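Local coordinates for protein hydrogenase maturation factor (Thermoanaerobacter tengcongensis, PDB 3VTH) that probably catalyses the ATP-dependent transfer of a carbamoyl group from carbamoyl phosphate to the C-terminal cysteine of HypE during [NiFe]-hydrogenase maturation, at residues 264-269 against 284-289; 272-277 against 371-376; 252-257 against 324-329. One frame throughout, in Å; residues are numbered along the deposited sequence.

How the contacts relate
From the N terminus, 252-257, which holds strand 254-255, comes first and pairs with 324-329; contact 3 thus closes a long loop. Within this loop the chain runs through helix 259-265 and turns; residues 264-269 meet 284-289, so contact 1 closes a short loop lying wholly inside the longer one. Segment 272-277 falls within both loops, but its partner 371-376 follows both, and contact 2 therefore crosses contacts 1 and 3. All three reach one mixed sheet of the YrdC-like domain. Leu285 N probably bonds to Thr371 O, joining contacts 1 and 2, and Tyr265 packs on Met256, joining contacts 1 and 3. Contacts 1 and 3 both touch the bound nucleotide analogue.

Contact 1 (264-269 against 284-289); sequences KYCIVS and VLLKKK. With APC (diphosphomethylphosphonic acid adenosyl ester), chain F.
A single beta bridge between Cys266 and Lys288 ties the turn after helix 259-265 to the end of strand 283-287, a strand that also lines the adenine pocket of the YrdC-like domain. Two backbone hydrogen bonds make it: Lys289 N to Tyr265 O, 2.8 Å, and Ile267 N to Lys287 O, also 2.8 Å. A water extends the link, giving a proton to Ile267 O and accepting one from Lys287 N. On the inner side Cys266 CB rests on Leu286 CB at 3.8 Å, and SG lies against the same residue. On the outer side Ile267 CG1 meets Lys289 CE at 3.6 Å, the two chains crossing at about a right angle. Lys289 bends at chi3 (70°), which brings CE back over the isoleucine. Leu285 faces the ligand: CD1 and CD2 lie over one face of the adenine, CD1 3.6 Å from APC C2. An alanine at Leu285 removes both methyls and would probably open a gap against the base, leaving the ring freer to shift. Lys287 NZ leads away to a salt bridge with Asp302. Cys266 packs on Leu304 and Val306 of strand 303-307, while Leu286 reaches Val262 of helix 259-265 and Glu272 of helix 270-277.

Contact 2 (272-277 against 371-376); sequences EERLLL and TSFNAG
Leu275 drives one methyl, CD1, against the extended backbone of 371-373, and the tight part of the contact gathers round this atom. It sits 3.5 Å from Ser372 O, 3.9 Å from Phe373 CB and 4.1 Å from Thr371 CG2. Against Phe373 it comes in at the ring edge, near the ring plane. The leucine CB points at the strand, and chi2 of 180° carries CD1 on outward. Thr371 CG2 faces this methyl, while its hydroxyl OG1 is hydrogen-bonded to Glu378.

Away from this methyl the contact is looser: Glu272 works through water, and Arg274 lies exposed. Glu272 CG still touches Phe373 CB at 4.1 Å, yet its carboxylate reaches the strand through two waters. One, 2.7 Å from Glu272 OE2, probably donates to it and accepts from Phe373 N; the other donates both to OE2 and to Phe373 O. One oxygen thus serves both backbone polar groups of the phenylalanine, while OE1 accepts the N-H of Ser269 at the start of its own helix. Arg274 NH1 stands 4.1 Å from Phe373 CE1, with guanidinium and ring planes 80° apart; a phosphate ion, probably from the crystallisation liquor, lies near.

Helix 270-277 thereby packs on neighbouring strands 283-287 and 370-374, Leu275 and Leu276 both touching Val284. At the end of strand 370-374, Asn374 and Ala375 meet helix 707-719 of the Kae1-like region, and Phe373 O also accepts from Arg707.

Contact 3 (252-257 against 324-329); sequences FAVMMR and PIVMTS. With MG (magnesium ion), chain G; APC (diphosphomethylphosphonic acid adenosyl ester), chain F.
Met255 and Ile325 bond to each other twice, as an antiparallel hydrogen-bonded pair: Met255 N to Ile325 O at 2.7 Å and Ile325 N to Met255 O at 3.0 Å. A third backbone bond, Met327 N to Ala253 O, is 3.1 Å long and nearly straight at the hydrogen (169°). Past it strand 325-329 runs into the nucleotide. Thr328 OG1 donates to APC O1A over 2.6 Å and also bonds Lys245 NZ; chi1 of -172° sets this hydroxyl anti to the backbone N. Ser329 holds the analogue from both backbone and side chain: its N donates to APC O2A, and its OG binds the magnesium ion at 2.1 Å. One oxygen from each of the three phosphorus groups and a water also bind the metal, and Ser329 OG has a second partner in Asn331. A further water joins Ala253 N, Met327 O and APC O1A, so both segments help to place the water that donates to this oxygen.

The pairing of 254-255 with 325-329 belongs to the central sheet of the YrdC-like fold, whose strand ends here form the triphosphate end of the pocket. Phe252 flanks the site: Val326 CG1 makes a CH-pi contact over one face, 4.1 Å from the ring centroid, and Thr328 OG1 and APC O1A lie at the ring edge. Arg242 adds a cation-pi contact. Val254 and Val326 occupy one side of the sheet, where Val254 CG1 presses on Pro324 CB at 3.5 Å and Val326 meets Leu241 of helix 235-245. On the other side Met255 CB touches Met327 CG at 4.0 Å, and both methionines pack with Ile325 against helix 312-320, at His314, Leu317 and Met318.

Contact 1 (264-269 against 284-289)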
# COMPACT_ATOMS: atom_id res chain seq x y z
N LYS A 264 22.71 2.08 -11.01
CA LYS A 264 23.60 3.24 -11.14
C LYS A 264 23.38 4.23 -10.01
O LYS A 264 24.28 4.99 -9.66
CB LYS A 264 23.40 3.96 -12.48
CG LYS A 264 24.14 3.34 -13.65
CD LYS A 264 23.65 3.91 -14.98
CE LYS A 264 24.33 3.20 -16.15
NZ LYS A 264 23.87 3.70 -17.48
N TYR A 265 22.16 4.23 -9.48
CA TYR A 265 21.74 5.21 -8.49
C TYR A 265 21.48 4.62 -7.11
O TYR A 265 21.39 5.37 -6.12
CB TYR A 265 20.46 5.90 -8.96
CG TYR A 265 20.59 6.61 -10.28
CD1 TYR A 265 21.08 7.91 -10.35
CD2 TYR A 265 20.20 5.98 -11.46
CE1 TYR A 265 21.20 8.57 -11.58
CE2 TYR A 265 20.31 6.64 -12.70
CZ TYR A 265 20.81 7.92 -12.74
OH TYR A 265 20.90 8.57 -13.94
N CYS A 266 21.34 3.30 -7.04
CA CYS A 266 20.84 2.66 -5.83
C CYS A 266 21.51 1.34 -5.56
O CYS A 266 22.00 0.68 -6.47
CB CYS A 266 19.33 2.39 -5.96
SG CYS A 266 18.34 3.87 -6.21
N ILE A 267 21.51 0.97 -4.28
CA ILE A 267 21.81 -0.38 -3.84
C ILE A 267 20.56 -1.20 -4.09
O ILE A 267 19.46 -0.79 -3.71
CB ILE A 267 22.19 -0.39 -2.33
CG1 ILE A 267 23.52 0.35 -2.12
CG2 ILE A 267 22.23 -1.84 -1.78
CD1 ILE A 267 23.91 0.63 -0.65
N VAL A 268 20.71 -2.35 -4.75
CA VAL A 268 19.57 -3.22 -5.06
C VAL A 268 19.92 -4.66 -4.69
O VAL A 268 20.71 -5.30 -5.39
CB VAL A 268 19.17 -3.15 -6.56
CG1 VAL A 268 17.89 -3.96 -6.84
CG2 VAL A 268 19.00 -1.71 -7.02
N SER A 269 19.37 -5.15 -3.59
CA SER A 269 19.55 -6.55 -3.18
C SER A 269 18.76 -7.50 -4.10
O SER A 269 17.89 -7.06 -4.84
CB SER A 269 19.04 -6.73 -1.75
OG SER A 269 17.63 -6.59 -1.71
N VAL A 284 9.71 1.04 -5.33
CA VAL A 284 10.44 0.38 -4.26
C VAL A 284 11.42 1.39 -3.67
O VAL A 284 12.15 2.04 -4.41
CB VAL A 284 11.23 -0.86 -4.78
CG1 VAL A 284 12.00 -1.57 -3.64
CG2 VAL A 284 10.30 -1.86 -5.50
N LEU A 285 11.45 1.49 -2.34
CA LEU A 285 12.38 2.39 -1.67
C LEU A 285 13.74 1.73 -1.56
O LEU A 285 13.88 0.66 -0.96
CB LEU A 285 11.86 2.82 -0.28
CG LEU A 285 10.45 3.44 -0.28
CD1 LEU A 285 10.09 3.86 1.11
CD2 LEU A 285 10.34 4.63 -1.27
N LEU A 286 14.74 2.41 -2.10
CA LEU A 286 16.09 1.86 -2.24
C LEU A 286 17.12 2.84 -1.70
O LEU A 286 16.96 4.04 -1.89
CB LEU A 286 16.39 1.60 -3.73
CG LEU A 286 15.49 0.60 -4.46
CD1 LEU A 286 15.80 0.65 -5.95
CD2 LEU A 286 15.66 -0.83 -3.93
N LYS A 287 18.17 2.33 -1.05
CA LYS A 287 19.26 3.18 -0.57
C LYS A 287 20.05 3.74 -1.74
O LYS A 287 20.42 3.00 -2.67
CB LYS A 287 20.19 2.41 0.38
CG LYS A 287 19.54 2.03 1.73
CD LYS A 287 19.45 3.22 2.72
CE LYS A 287 18.83 2.78 4.06
NZ LYS A 287 18.79 3.87 5.08
N LYS A 288 20.33 5.05 -1.68
CA LYS A 288 21.08 5.76 -2.72
C LYS A 288 22.54 5.32 -2.72
O LYS A 288 23.15 5.19 -1.65
CB LYS A 288 21.05 7.27 -2.48
CG LYS A 288 19.69 7.95 -2.68
CD LYS A 288 19.83 9.41 -2.20
CE LYS A 288 18.59 10.24 -2.53
NZ LYS A 288 18.73 11.58 -1.96
N LYS A 289 23.11 5.10 -3.90
CA LYS A 289 24.55 4.88 -4.05
C LYS A 289 25.00 5.19 -5.46
O LYS A 289 24.35 4.76 -6.42
CB LYS A 289 24.95 3.44 -3.69
CG LYS A 289 26.46 3.13 -3.86
CD LYS A 289 26.82 1.68 -3.47
CE LYS A 289 26.28 0.64 -4.48
NZ LYS A 289 26.88 0.80 -5.83
PG APC F . -0.02 14.52 -3.23
O1G APC F . -0.22 13.82 -4.55
O2G APC F . 1.08 15.55 -3.28
O3G APC F . -1.28 15.05 -2.61
PB APC F . 1.28 12.09 -2.39
O1B APC F . 0.31 11.14 -3.03
O2B APC F . 1.81 11.65 -1.04
O3B APC F . 0.49 13.46 -2.12
PA APC F . 3.03 11.32 -4.89
O1A APC F . 4.29 11.82 -5.55
O2A APC F . 1.88 11.10 -5.79
C3A APC F . 2.65 12.49 -3.53
O5' APC F . 3.28 9.90 -4.18
C5' APC F . 4.56 9.28 -4.05
C4' APC F . 4.69 8.71 -2.65
O4' APC F . 5.93 7.99 -2.60
C3' APC F . 4.76 9.83 -1.60
O3' APC F . 3.99 9.51 -0.43
C2' APC F . 6.22 9.87 -1.23
O2' APC F . 6.45 10.42 0.08
C1' APC F . 6.65 8.41 -1.44
N9 APC F . 8.09 8.44 -1.69
C8 APC F . 8.73 8.83 -2.83
N7 APC F . 10.07 8.76 -2.64
C5 APC F . 10.29 8.34 -1.38
C6 APC F . 11.46 8.06 -0.52
N6 APC F . 12.71 8.20 -0.99
N1 APC F . 11.23 7.64 0.74
C2 APC F . 9.99 7.46 1.24
N3 APC F . 8.87 7.70 0.54
C4 APC F . 8.97 8.13 -0.75
O HOH W 1 24.16 -0.79 -7.03
O HOH W 2 18.42 -0.57 -1.28

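Contact 2 (272-277 against 371-376)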
# COMPACT_ATOMS: atom_id res chain seq x y z
N GLU A 272 15.12 -6.97 -3.25
CA GLU A 272 14.63 -5.71 -3.83
C GLU A 272 14.45 -5.80 -5.34
O GLU A 272 13.49 -5.26 -5.90
CB GLU A 272 15.56 -4.55 -3.46
CG GLU A 272 15.41 -4.08 -2.01
CD GLU A 272 16.61 -3.25 -1.52
OE1 GLU A 272 17.72 -3.42 -2.06
OE2 GLU A 272 16.45 -2.43 -0.58
N GLU A 273 15.37 -6.48 -6.01
CA GLU A 273 15.24 -6.71 -7.44
C GLU A 273 13.96 -7.48 -7.76
O GLU A 273 13.28 -7.18 -8.73
CB GLU A 273 16.47 -7.44 -7.98
CG GLU A 273 16.41 -7.72 -9.45
CD GLU A 273 17.78 -8.08 -10.04
OE1 GLU A 273 18.81 -7.96 -9.35
OE2 GLU A 273 17.82 -8.48 -11.21
N ARG A 274 13.64 -8.48 -6.94
CA ARG A 274 12.41 -9.25 -7.10
C ARG A 274 11.16 -8.36 -6.99
O ARG A 274 10.21 -8.52 -7.77
CB ARG A 274 12.37 -10.38 -6.07
CG ARG A 274 11.21 -11.35 -6.20
CD ARG A 274 11.17 -12.27 -4.96
NE ARG A 274 10.10 -11.92 -4.01
CZ ARG A 274 10.18 -11.04 -3.01
NH1 ARG A 274 11.30 -10.34 -2.75
NH2 ARG A 274 9.11 -10.85 -2.24
N LEU A 275 11.16 -7.43 -6.03
CA LEU A 275 10.02 -6.51 -5.85
C LEU A 275 9.86 -5.56 -7.05
O LEU A 275 8.74 -5.32 -7.50
CB LEU A 275 10.15 -5.71 -4.55
CG LEU A 275 10.08 -6.51 -3.23
CD1 LEU A 275 10.23 -5.56 -2.03
CD2 LEU A 275 8.77 -7.30 -3.12
N LEU A 276 10.99 -5.04 -7.54
CA LEU A 276 11.00 -4.14 -8.71
C LEU A 276 10.45 -4.80 -9.97
O LEU A 276 9.64 -4.20 -10.71
CB LEU A 276 12.42 -3.66 -9.00
CG LEU A 276 12.97 -2.52 -8.14
CD1 LEU A 276 14.50 -2.43 -8.29
CD2 LEU A 276 12.29 -1.22 -8.54
N LEU A 277 10.89 -6.03 -10.20
CA LEU A 277 10.55 -6.78 -11.41
C LEU A 277 9.18 -7.46 -11.37
O LEU A 277 8.66 -7.85 -12.40
CB LEU A 277 11.63 -7.84 -11.71
CG LEU A 277 12.98 -7.31 -12.23
CD1 LEU A 277 14.04 -8.40 -12.11
CD2 LEU A 277 12.91 -6.81 -13.69
N THR A 371 6.67 0.26 -1.76
CA THR A 371 7.07 -0.88 -0.95
C THR A 371 8.58 -0.90 -0.70
O THR A 371 9.29 0.01 -1.12
CB THR A 371 6.58 -2.20 -1.56
OG1 THR A 371 6.60 -3.22 -0.54
CG2 THR A 371 7.47 -2.62 -2.75
N SER A 372 9.05 -1.91 0.03
CA SER A 372 10.45 -1.98 0.41
C SER A 372 10.72 -3.40 0.90
O SER A 372 9.78 -4.17 1.10
CB SER A 372 10.73 -1.01 1.57
OG SER A 372 10.06 -1.43 2.77
N PHE A 373 11.99 -3.72 1.12
CA PHE A 373 12.33 -5.00 1.71
C PHE A 373 13.24 -4.71 2.88
O PHE A 373 14.26 -4.03 2.73
CB PHE A 373 13.03 -5.93 0.70
CG PHE A 373 13.08 -7.37 1.16
CD1 PHE A 373 12.05 -8.25 0.83
CD2 PHE A 373 14.14 -7.83 1.94
CE1 PHE A 373 12.09 -9.60 1.25
CE2 PHE A 373 14.18 -9.17 2.38
CZ PHE A 373 13.15 -10.05 2.03
N ASN A 374 12.87 -5.20 4.05
CA ASN A 374 13.69 -4.94 5.24
C ASN A 374 13.45 -6.01 6.29
O ASN A 374 12.33 -6.47 6.46
CB ASN A 374 13.39 -3.54 5.81
CG ASN A 374 14.29 -3.16 6.95
OD1 ASN A 374 15.52 -3.37 6.90
ND2 ASN A 374 13.69 -2.59 8.01
N ALA A 375 14.53 -6.38 6.97
CA ALA A 375 14.51 -7.37 8.05
C ALA A 375 13.80 -8.64 7.63
O ALA A 375 12.87 -9.09 8.30
CB ALA A 375 13.89 -6.76 9.32
N GLY A 376 14.20 -9.16 6.47
CA GLY A 376 13.76 -10.48 6.00
C GLY A 376 12.38 -10.58 5.38
O GLY A 376 11.88 -11.69 5.16
O HOH W 3 13.94 -1.78 0.25
O HOH W 4 16.87 -3.74 1.92

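Contact 3 (252-257 against 324-329)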
# COMPACT_ATOMS: atom_id res chain seq x y z
N PHE A 252 9.91 12.78 -4.60
CA PHE A 252 9.33 12.23 -5.82
C PHE A 252 9.88 10.84 -6.11
O PHE A 252 11.11 10.62 -6.05
CB PHE A 252 9.68 13.09 -7.03
CG PHE A 252 8.92 14.38 -7.12
CD1 PHE A 252 7.54 14.43 -6.92
CD2 PHE A 252 9.58 15.55 -7.48
CE1 PHE A 252 6.84 15.63 -7.04
CE2 PHE A 252 8.88 16.75 -7.61
CZ PHE A 252 7.53 16.80 -7.38
N ALA A 253 8.98 9.93 -6.46
CA ALA A 253 9.33 8.65 -7.04
C ALA A 253 9.74 8.85 -8.49
O ALA A 253 9.27 9.76 -9.15
CB ALA A 253 8.13 7.71 -6.96
N VAL A 254 10.61 7.97 -8.99
CA VAL A 254 11.16 8.08 -10.34
C VAL A 254 10.99 6.74 -11.05
O VAL A 254 11.11 5.68 -10.42
CB VAL A 254 12.65 8.54 -10.27
CG1 VAL A 254 13.34 8.44 -11.62
CG2 VAL A 254 12.74 9.99 -9.79
N MET A 255 10.67 6.78 -12.34
CA MET A 255 10.66 5.61 -13.18
C MET A 255 11.97 5.48 -13.94
O MET A 255 12.41 6.44 -14.57
CB MET A 255 9.50 5.65 -14.18
CG MET A 255 9.42 4.39 -15.04
SD MET A 255 8.00 4.37 -16.16
CE MET A 255 6.67 4.03 -15.03
N MET A 256 12.59 4.31 -13.88
CA MET A 256 13.80 4.03 -14.65
C MET A 256 13.54 2.88 -15.61
O MET A 256 12.58 2.14 -15.42
CB MET A 256 14.95 3.70 -13.71
CG MET A 256 15.20 4.84 -12.73
SD MET A 256 16.81 4.72 -11.95
CE MET A 256 16.67 6.04 -10.75
N ARG A 257 14.39 2.73 -16.62
CA ARG A 257 14.10 1.81 -17.72
C ARG A 257 14.24 0.34 -17.34
O ARG A 257 13.46 -0.49 -17.81
CB ARG A 257 14.92 2.17 -18.96
CG ARG A 257 16.41 1.94 -18.83
CD ARG A 257 17.23 2.85 -19.74
NE ARG A 257 16.96 2.65 -21.16
CZ ARG A 257 16.30 3.51 -21.94
NH1 ARG A 257 15.85 4.67 -21.44
NH2 ARG A 257 16.10 3.22 -23.22
N PRO A 324 15.90 9.01 -16.61
CA PRO A 324 14.77 8.58 -15.80
C PRO A 324 13.79 9.73 -15.61
O PRO A 324 14.16 10.90 -15.80
CB PRO A 324 15.41 8.20 -14.45
CG PRO A 324 16.90 8.47 -14.58
CD PRO A 324 17.12 9.25 -15.82
N ILE A 325 12.56 9.41 -15.23
CA ILE A 325 11.55 10.45 -15.07
C ILE A 325 10.82 10.38 -13.74
O ILE A 325 10.49 9.31 -13.27
CB ILE A 325 10.51 10.41 -16.22
CG1 ILE A 325 9.88 9.01 -16.30
CG2 ILE A 325 11.16 10.84 -17.56
CD1 ILE A 325 8.74 8.86 -17.32
N VAL A 326 10.52 11.55 -13.17
CA VAL A 326 9.59 11.68 -12.06
C VAL A 326 8.23 11.15 -12.51
O VAL A 326 7.84 11.34 -13.66
CB VAL A 326 9.44 13.15 -11.63
CG1 VAL A 326 8.27 13.36 -10.66
CG2 VAL A 326 10.75 13.64 -11.02
N MET A 327 7.55 10.45 -11.61
CA MET A 327 6.16 10.10 -11.79
C MET A 327 5.48 10.44 -10.47
O MET A 327 5.72 9.77 -9.46
CB MET A 327 5.99 8.60 -12.08
CG MET A 327 6.44 8.20 -13.47
SD MET A 327 5.31 8.85 -14.71
CE MET A 327 4.22 7.44 -14.94
N THR A 328 4.67 11.48 -10.48
CA THR A 328 3.94 11.90 -9.29
C THR A 328 2.48 11.93 -9.70
O THR A 328 2.18 12.10 -10.88
CB THR A 328 4.44 13.26 -8.72
OG1 THR A 328 3.82 13.52 -7.45
CG2 THR A 328 4.15 14.42 -9.67
N SER A 329 1.58 11.73 -8.76
CA SER A 329 0.18 11.58 -9.14
C SER A 329 -0.36 12.91 -9.69
O SER A 329 0.03 13.99 -9.24
CB SER A 329 -0.65 11.04 -7.97
OG SER A 329 -0.74 11.99 -6.93
MG MG G . -0.10 11.73 -4.92
PG APC F . -0.02 14.52 -3.23
O1G APC F . -0.22 13.82 -4.55
O2G APC F . 1.08 15.55 -3.28
O3G APC F . -1.28 15.05 -2.61
PB APC F . 1.28 12.09 -2.39
O1B APC F . 0.31 11.14 -3.03
O2B APC F . 1.81 11.65 -1.04
O3B APC F . 0.49 13.46 -2.12
PA APC F . 3.03 11.32 -4.89
O1A APC F . 4.29 11.82 -5.55
O2A APC F . 1.88 11.10 -5.79
C3A APC F . 2.65 12.49 -3.53
O5' APC F . 3.28 9.90 -4.18
C5' APC F . 4.56 9.28 -4.05
C4' APC F . 4.69 8.71 -2.65
O4' APC F . 5.93 7.99 -2.60
C3' APC F . 4.76 9.83 -1.60
O3' APC F . 3.99 9.51 -0.43
C2' APC F . 6.22 9.87 -1.23
O2' APC F . 6.45 10.42 0.08
C1' APC F . 6.65 8.41 -1.44
N9 APC F . 8.09 8.44 -1.69
C8 APC F . 8.73 8.83 -2.83
N7 APC F . 10.07 8.76 -2.64
C5 APC F . 10.29 8.34 -1.38
C6 APC F . 11.46 8.06 -0.52
N6 APC F . 12.71 8.20 -0.99
N1 APC F . 11.23 7.64 0.74
C2 APC F . 9.99 7.46 1.24
N3 APC F . 8.87 7.70 0.54
C4 APC F . 8.97 8.13 -0.75
O HOH W 5 6.33 10.91 -6.91
O HOH W 6 -2.29 11.58 -4.58